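Local structure of chloride intracellular channel exc-4 (Caenorhabditis elegans, 2YV9) at residues Leu20-Lys25 with Glu42-Leu47. The protein is required to regulate the size of the growing excretory canal lumen and may insert into membranes to form chloride channels. Sequence-based numbering, arbitrary orientation. Where two conformers were deposited one is given.
Sequences LELYVK and EFWMEL
Leu-22, midway along residues 20-25 of strand 19-25, lies against residues 42-47 of helix 38-52. Its CB rests on CD1 of Leu-47 at 3.9 Å. From there CG runs anti to the backbone N (chi1 -175°), which delivers CD2 to the helix backbone: this methyl lies 3.8 Å from CB of Trp-44 and just as near its amide N. CD2 thus sits in the corner formed by the side chains of Trp-44 and Leu-47. Leu-47 sends its other methyl toward the start of the strand, where its CD2 and CD1 of Leu-20 meet tip to tip at 3.5 Å, tight for two carbons, as the side chains cross obliquely. At the far end, CG1 of Val-24 approaches CE3 of the Trp-44 indole obliquely, 4.3 Å away. Only alternate strand residues, Leu-20, Leu-22 and Val-24, face the helix, and the contact is wholly apolar. It belongs to the soluble state; the helix lies in the region predicted to span the membrane after insertion, a change thought to expose hydrophobic surfaces. Over these residues the helix runs at 154° to the strand, as in the right-handed beta-alpha-beta crossover of the thioredoxin-like N-terminal domain. Strand 57-63 completes that unit, pairing with Leu-20 and Leu-22, with Val-58 touching Leu-47 and Val-60 touching Trp-44; strand 81-84 brings Met-82 to the Leu-20/Leu-47 end, while Met-45 turns to helix 190-210.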
ATOM      1  N   LEU A  20      -1.225   8.046  16.878  1.00 28.77           N
ATOM      2  CA  LEU A  20      -1.307   7.483  15.520  1.00 28.36           C
ATOM      3  C   LEU A  20      -2.742   7.036  15.298  1.00 30.43           C
ATOM      4  O   LEU A  20      -3.273   6.254  16.109  1.00 29.22           O
ATOM      5  CB  LEU A  20      -0.359   6.299  15.393  1.00 25.70           C
ATOM      6  CG  LEU A  20       1.119   6.575  15.692  1.00 26.25           C
ATOM      7  CD1 LEU A  20       1.983   5.281  15.714  1.00 29.62           C
ATOM      8  CD2 LEU A  20       1.666   7.628  14.733  1.00 32.09           C
ATOM      9  N   GLU A  21      -3.390   7.573  14.263  0.50 27.49           N
ATOM     10  CA  GLU A  21      -4.753   7.185  13.918  0.50 25.42           C
ATOM     11  C   GLU A  21      -4.646   6.288  12.691  0.50 27.93           C
ATOM     12  O   GLU A  21      -3.917   6.598  11.762  0.50 23.00           O
ATOM     13  CB  GLU A  21      -5.633   8.415  13.667  0.50 25.36           C
ATOM     14  CG  GLU A  21      -5.544   9.432  14.813  0.50 40.39           C
ATOM     15  CD  GLU A  21      -6.209  10.759  14.501  0.50 42.86           C
ATOM     16  OE1 GLU A  21      -7.420  10.753  14.179  0.50 41.53           O
ATOM     17  OE2 GLU A  21      -5.528  11.808  14.615  0.50 36.27           O
ATOM     18  N   LEU A  22      -5.304   5.136  12.756  1.00 26.18           N
ATOM     19  CA  LEU A  22      -5.366   4.199  11.652  1.00 26.38           C
ATOM     20  C   LEU A  22      -6.779   4.140  11.118  1.00 27.66           C
ATOM     21  O   LEU A  22      -7.722   3.905  11.875  1.00 25.01           O
ATOM     22  CB  LEU A  22      -4.954   2.821  12.135  1.00 23.66           C
ATOM     23  CG  LEU A  22      -4.871   1.791  11.010  1.00 23.77           C
ATOM     24  CD1 LEU A  22      -3.679   2.053  10.097  1.00 26.90           C
ATOM     25  CD2 LEU A  22      -4.741   0.428  11.645  1.00 28.54           C
ATOM     26  N   TYR A  23      -6.906   4.350   9.805  1.00 27.21           N
ATOM     27  CA  TYR A  23      -8.177   4.266   9.115  1.00 26.86           C
ATOM     28  C   TYR A  23      -8.163   2.913   8.436  1.00 29.20           C
ATOM     29  O   TYR A  23      -7.207   2.583   7.749  1.00 24.76           O
ATOM     30  CB  TYR A  23      -8.292   5.371   8.056  1.00 26.54           C
ATOM     31  CG  TYR A  23      -8.521   6.748   8.635  1.00 24.88           C
ATOM     32  CD1 TYR A  23      -9.785   7.297   8.710  1.00 47.73           C
ATOM     33  CD2 TYR A  23      -7.459   7.477   9.169  1.00 38.62           C
ATOM     34  CE1 TYR A  23      -9.986   8.555   9.252  1.00 51.08           C
ATOM     35  CE2 TYR A  23      -7.657   8.735   9.696  1.00 45.89           C
ATOM     36  CZ  TYR A  23      -8.916   9.266   9.742  1.00 42.36           C
ATOM     37  OH  TYR A  23      -9.092  10.524  10.291  1.00 48.93           O
ATOM     38  N   VAL A  24      -9.202   2.131   8.655  1.00 24.11           N
ATOM     39  CA  VAL A  24      -9.325   0.790   8.113  1.00 24.88           C
ATOM     40  C   VAL A  24     -10.580   0.693   7.233  1.00 25.47           C
ATOM     41  O   VAL A  24     -11.581   1.332   7.488  1.00 26.58           O
ATOM     42  CB  VAL A  24      -9.331  -0.290   9.215  1.00 25.21           C
ATOM     43  CG1 VAL A  24      -7.984  -0.241  10.028  1.00 21.45           C
ATOM     44  CG2 VAL A  24     -10.584  -0.192  10.127  1.00 28.48           C
ATOM     45  N   LYS A  25     -10.515  -0.174   6.230  1.00 22.52           N
ATOM     46  CA  LYS A  25     -11.666  -0.436   5.396  1.00 26.74           C
ATOM     47  C   LYS A  25     -12.816  -1.029   6.216  1.00 25.95           C
ATOM     48  O   LYS A  25     -12.625  -1.997   6.932  1.00 23.65           O
ATOM     49  CB  LYS A  25     -11.280  -1.416   4.285  1.00 24.22           C
ATOM     50  CG  LYS A  25     -12.426  -1.668   3.317  1.00 30.65           C
ATOM     51  CD  LYS A  25     -12.245  -2.882   2.394  1.00 36.22           C
ATOM     52  CE  LYS A  25     -13.595  -3.188   1.690  1.00 44.46           C
ATOM     53  NZ  LYS A  25     -14.688  -3.684   2.653  1.00 34.67           N
ATOM     54  N   GLU A  42      -2.831  -6.253   9.754  1.00 21.59           N
ATOM     55  CA  GLU A  42      -1.378  -6.299   9.989  1.00 19.41           C
ATOM     56  C   GLU A  42      -0.942  -5.040  10.780  1.00 21.68           C
ATOM     57  O   GLU A  42      -0.312  -5.155  11.824  1.00 22.89           O
ATOM     58  CB  GLU A  42      -0.650  -6.323   8.653  1.00 23.48           C
ATOM     59  CG  GLU A  42       0.870  -6.298   8.737  1.00 20.98           C
ATOM     60  CD  GLU A  42       1.577  -6.459   7.404  1.00 26.24           C
ATOM     61  OE1 GLU A  42       0.911  -6.482   6.337  1.00 24.28           O
ATOM     62  OE2 GLU A  42       2.825  -6.510   7.422  1.00 21.86           O
ATOM     63  N   PHE A  43      -1.224  -3.840  10.273  1.00 23.07           N
ATOM     64  CA  PHE A  43      -0.759  -2.640  10.946  1.00 21.55           C
ATOM     65  C   PHE A  43      -1.466  -2.390  12.262  1.00 22.31           C
ATOM     66  O   PHE A  43      -0.856  -1.861  13.221  1.00 25.99           O
ATOM     67  CB  PHE A  43      -0.785  -1.405  10.059  1.00 24.68           C
ATOM     68  CG  PHE A  43       0.105  -1.535   8.885  1.00 20.19           C
ATOM     69  CD1 PHE A  43       1.436  -1.863   9.055  1.00 21.41           C
ATOM     70  CD2 PHE A  43      -0.366  -1.386   7.606  1.00 22.72           C
ATOM     71  CE1 PHE A  43       2.262  -2.021   7.969  1.00 23.94           C
ATOM     72  CE2 PHE A  43       0.483  -1.529   6.524  1.00 20.59           C
ATOM     73  CZ  PHE A  43       1.767  -1.856   6.693  1.00 23.52           C
ATOM     74  N   TRP A  44      -2.738  -2.758  12.339  1.00 20.84           N
ATOM     75  CA  TRP A  44      -3.462  -2.601  13.606  1.00 23.62           C
ATOM     76  C   TRP A  44      -2.796  -3.483  14.646  1.00 20.95           C
ATOM     77  O   TRP A  44      -2.486  -2.998  15.763  1.00 23.32           O
ATOM     78  CB  TRP A  44      -4.929  -2.925  13.437  1.00 22.89           C
ATOM     79  CG  TRP A  44      -5.854  -2.596  14.601  1.00 24.25           C
ATOM     80  CD1 TRP A  44      -5.537  -2.287  15.908  1.00 23.26           C
ATOM     81  CD2 TRP A  44      -7.274  -2.612  14.521  1.00 21.76           C
ATOM     82  NE1 TRP A  44      -6.712  -2.059  16.625  1.00 23.78           N
ATOM     83  CE2 TRP A  44      -7.784  -2.244  15.778  1.00 23.38           C
ATOM     84  CE3 TRP A  44      -8.175  -2.839  13.462  1.00 21.20           C
ATOM     85  CZ2 TRP A  44      -9.146  -2.194  16.034  1.00 22.19           C
ATOM     86  CZ3 TRP A  44      -9.528  -2.742  13.702  1.00 24.35           C
ATOM     87  CH2 TRP A  44     -10.009  -2.434  14.988  1.00 27.15           C
ATOM     88  N   MET A  45      -2.469  -4.739  14.283  1.00 19.39           N
ATOM     89  CA  MET A  45      -1.758  -5.555  15.272  1.00 22.44           C
ATOM     90  C   MET A  45      -0.443  -4.920  15.731  1.00 24.27           C
ATOM     91  O   MET A  45      -0.101  -4.909  16.944  1.00 23.18           O
ATOM     92  CB  MET A  45      -1.454  -6.944  14.716  1.00 23.37           C
ATOM     93  CG  MET A  45      -2.700  -7.794  14.520  1.00 22.73           C
ATOM     94  SD  MET A  45      -2.527  -9.479  13.966  1.00 21.10           S
ATOM     95  CE  MET A  45      -1.459 -10.134  15.220  1.00 17.71           C
ATOM     96  N   GLU A  46       0.308  -4.372  14.795  1.00 22.51           N
ATOM     97  CA  GLU A  46       1.571  -3.704  15.155  1.00 24.03           C
ATOM     98  C   GLU A  46       1.316  -2.482  16.068  1.00 28.92           C
ATOM     99  O   GLU A  46       2.001  -2.261  17.098  1.00 25.49           O
ATOM    100  CB  GLU A  46       2.319  -3.333  13.893  1.00 29.75           C
ATOM    101  CG  GLU A  46       2.840  -4.553  13.107  1.00 25.13           C
ATOM    102  CD  GLU A  46       3.446  -4.208  11.761  1.00 24.50           C
ATOM    103  OE1 GLU A  46       3.519  -2.999  11.420  1.00 23.65           O
ATOM    104  OE2 GLU A  46       3.858  -5.145  11.073  1.00 26.87           O
ATOM    105  N   LEU A  47       0.384  -1.635  15.675  1.00 21.11           N
ATOM    106  CA  LEU A  47       0.008  -0.507  16.544  1.00 22.96           C
ATOM    107  C   LEU A  47      -0.443  -0.951  17.940  1.00 24.65           C
ATOM    108  O   LEU A  47      -0.094  -0.290  18.933  1.00 25.71           O
ATOM    109  CB  LEU A  47      -1.058   0.354  15.885  1.00 21.41           C
ATOM    110  CG  LEU A  47      -0.441   1.127  14.699  1.00 22.15           C
ATOM    111  CD1 LEU A  47      -1.570   1.814  13.861  1.00 24.48           C
ATOM    112  CD2 LEU A  47       0.546   2.166  15.069  1.00 23.26           C
TER